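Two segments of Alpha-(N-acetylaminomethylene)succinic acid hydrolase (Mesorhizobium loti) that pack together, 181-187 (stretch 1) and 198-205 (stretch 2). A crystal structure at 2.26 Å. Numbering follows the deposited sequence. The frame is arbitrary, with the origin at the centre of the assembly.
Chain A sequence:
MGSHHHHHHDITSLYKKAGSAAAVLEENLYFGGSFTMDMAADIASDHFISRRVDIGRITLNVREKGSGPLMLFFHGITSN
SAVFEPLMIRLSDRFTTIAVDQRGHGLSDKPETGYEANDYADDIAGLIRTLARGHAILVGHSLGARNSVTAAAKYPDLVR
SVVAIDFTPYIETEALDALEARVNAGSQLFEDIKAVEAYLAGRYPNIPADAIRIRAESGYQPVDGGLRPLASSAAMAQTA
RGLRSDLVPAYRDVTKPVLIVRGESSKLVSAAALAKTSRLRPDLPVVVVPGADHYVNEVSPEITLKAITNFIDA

Stretch 1, residues 181-187: ARVNAGS
Stretch 2 (198-205) AYLAGRYP

Stretch 1 is the tail of a helix followed by two turns. Ala181 is helical (phi/psi -67/-31), and the chain then runs through a type I beta turn from Arg182 to Ala185, closed by Ala185 N to Arg182 O at 3.1 Å. A second type I turn, Asn184 to Ser187, overlaps it and is closed by Ser187 N to Asn184 O at 3.0 Å. The corner residues fit this reading: Val183 at -56/-35, Asn184 at -111/23, Ala185 at -66/-17 and Gly186 at -92/-11. Stretch 2 is helical from Ala198 to Arg203, with i to i+4 bonds from Gly202 N to Ala198 O (3.1 Å), Arg203 N to Tyr199 O (3.0 Å) and Tyr204 N to Leu200 O (2.8 Å). Tyr204, at -124/70, is the first residue to leave helical angles.

The register is set by CA separations of 8.9 Å between Ala185 and Arg203 and 8.0 Å between Gly186 and Tyr199. Tyr199 and Arg203, one helical turn apart, both direct CA-to-CB toward the turns. The contact is small, burying 295 Å² over both sides.

Tyr199 (chi1 163°, t; chi2 66°) extends its hydroxyl to the second turn. Its OH lies 3.6 Å from Ala185 CB and 3.2 Å from Gly186 N, but the angle at the amide is poor, so this is contact without a hydrogen bond. The absence of a side chain at Gly186 matters here: an ideal CB would sit sideways, a tight 3.2 Å from Tyr199 OH.

Arg203 is fully extended (chi1 to chi3 all t, chi4 -175°) and carries its guanidinium to the first turn. Arg182 O lies over one face of that group, 2.6 Å from Arg203 NH2. An oxygen above the plane is badly placed for the in-plane N-H bonds, which explains why so short an approach is not a hydrogen bond. Arg203 NH2 also comes within 3.5 Å of Val183 CA, while the Val183 side chain points away (chi1 67°, p).

Arg182 reaches back with chi1 51° (p), chi2 -165° (t), chi3 -85° (m) and chi4 -60°. Its NH2 donates a weak hydrogen bond to Arg203 O (3.2 Å, angle 126°), though crowding makes that nitrogen's position less certain. Arg203 NE lies over one face of the Arg182 guanidinium, 2.9 Å from Arg182 NH2; these are like charges and both donors, so the proximity supplies no bond. At the guanidinium edge, Tyr204 CE2 is 3.8 Å from Arg182 NH2, with the tyrosine at chi1 -53° (m) and chi2 112°.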

# COMPACT_ATOMS: atom_id res chain seq x y z
N ALA A 181 5.55 -31.62 4.49
CA ALA A 181 6.34 -32.65 5.17
C ALA A 181 6.49 -32.48 6.68
O ALA A 181 6.61 -33.48 7.40
CB ALA A 181 7.72 -32.73 4.53
N ARG A 182 6.48 -31.25 7.18
CA ARG A 182 6.63 -31.04 8.62
C ARG A 182 5.37 -30.48 9.29
O ARG A 182 5.39 -30.13 10.47
CB ARG A 182 7.82 -30.11 8.89
CG ARG A 182 7.78 -28.83 8.07
CD ARG A 182 9.13 -28.10 8.08
NE ARG A 182 9.32 -27.23 9.24
CZ ARG A 182 8.54 -26.19 9.54
NH1 ARG A 182 7.50 -25.89 8.78
NH2 ARG A 182 8.82 -25.43 10.60
N VAL A 183 4.27 -30.44 8.56
CA VAL A 183 3.02 -29.91 9.09
C VAL A 183 2.54 -30.58 10.38
O VAL A 183 1.98 -29.92 11.24
CB VAL A 183 1.90 -29.98 8.03
CG1 VAL A 183 1.55 -31.42 7.74
CG2 VAL A 183 0.69 -29.20 8.50
N ASN A 184 2.77 -31.88 10.50
CA ASN A 184 2.37 -32.62 11.70
C ASN A 184 3.55 -33.09 12.54
O ASN A 184 3.43 -34.04 13.31
CB ASN A 184 1.51 -33.83 11.31
CG ASN A 184 0.03 -33.49 11.23
OD1 ASN A 184 -0.71 -34.08 10.45
ND2 ASN A 184 -0.41 -32.55 12.06
N ALA A 185 4.67 -32.41 12.38
CA ALA A 185 5.88 -32.73 13.13
C ALA A 185 5.61 -32.44 14.59
O ALA A 185 6.33 -32.90 15.48
CB ALA A 185 7.03 -31.89 12.63
N GLY A 186 4.55 -31.67 14.83
CA GLY A 186 4.19 -31.31 16.19
C GLY A 186 3.20 -32.26 16.81
O GLY A 186 2.95 -32.20 18.02
N SER A 187 2.62 -33.15 16.01
CA SER A 187 1.65 -34.11 16.53
C SER A 187 2.37 -35.20 17.31
O SER A 187 2.64 -36.28 16.79
CB SER A 187 0.85 -34.74 15.38
OG SER A 187 -0.17 -35.57 15.89
N ALA A 198 11.00 -25.97 23.53
CA ALA A 198 12.22 -26.46 22.91
C ALA A 198 11.88 -26.88 21.49
O ALA A 198 12.55 -26.50 20.53
CB ALA A 198 12.77 -27.64 23.68
N TYR A 199 10.81 -27.65 21.36
CA TYR A 199 10.37 -28.11 20.05
C TYR A 199 10.07 -26.93 19.12
O TYR A 199 10.54 -26.89 17.98
CB TYR A 199 9.10 -28.96 20.17
CG TYR A 199 8.40 -29.11 18.84
CD1 TYR A 199 8.99 -29.82 17.79
CD2 TYR A 199 7.18 -28.48 18.61
CE1 TYR A 199 8.38 -29.88 16.53
CE2 TYR A 199 6.56 -28.54 17.36
CZ TYR A 199 7.17 -29.23 16.33
OH TYR A 199 6.57 -29.26 15.09
N LEU A 200 9.28 -25.98 19.60
CA LEU A 200 8.92 -24.82 18.80
C LEU A 200 10.12 -23.96 18.43
O LEU A 200 10.32 -23.65 17.27
CB LEU A 200 7.84 -23.99 19.53
CG LEU A 200 6.47 -24.69 19.68
CD1 LEU A 200 5.59 -23.90 20.63
CD2 LEU A 200 5.80 -24.83 18.31
N ALA A 201 10.93 -23.59 19.41
CA ALA A 201 12.12 -22.77 19.14
C ALA A 201 12.95 -23.41 18.03
O ALA A 201 13.53 -22.71 17.19
CB ALA A 201 12.96 -22.63 20.41
N GLY A 202 13.01 -24.74 18.02
CA GLY A 202 13.77 -25.46 17.02
C GLY A 202 13.12 -25.49 15.65
O GLY A 202 13.81 -25.47 14.63
N ARG A 203 11.79 -25.53 15.61
CA ARG A 203 11.08 -25.55 14.34
C ARG A 203 10.97 -24.14 13.75
O ARG A 203 10.95 -23.98 12.54
CB ARG A 203 9.67 -26.15 14.51
CG ARG A 203 9.01 -26.47 13.17
CD ARG A 203 7.53 -26.80 13.30
NE ARG A 203 6.91 -27.10 12.01
CZ ARG A 203 5.61 -27.33 11.83
NH1 ARG A 203 4.78 -27.29 12.86
NH2 ARG A 203 5.13 -27.59 10.62
N TYR A 204 10.90 -23.14 14.62
CA TYR A 204 10.80 -21.75 14.18
C TYR A 204 11.95 -20.95 14.80
O TYR A 204 11.72 -20.09 15.65
CB TYR A 204 9.47 -21.15 14.63
CG TYR A 204 8.28 -21.97 14.22
CD1 TYR A 204 7.51 -22.63 15.18
CD2 TYR A 204 7.92 -22.09 12.88
CE1 TYR A 204 6.40 -23.38 14.81
CE2 TYR A 204 6.81 -22.84 12.50
CZ TYR A 204 6.05 -23.48 13.47
OH TYR A 204 4.95 -24.21 13.09
N PRO A 205 13.19 -21.20 14.34
CA PRO A 205 14.40 -20.54 14.83
C PRO A 205 14.43 -19.02 14.87
O PRO A 205 15.11 -18.43 15.71
CB PRO A 205 15.50 -21.13 13.93
CG PRO A 205 14.78 -21.36 12.64
CD PRO A 205 13.48 -21.98 13.12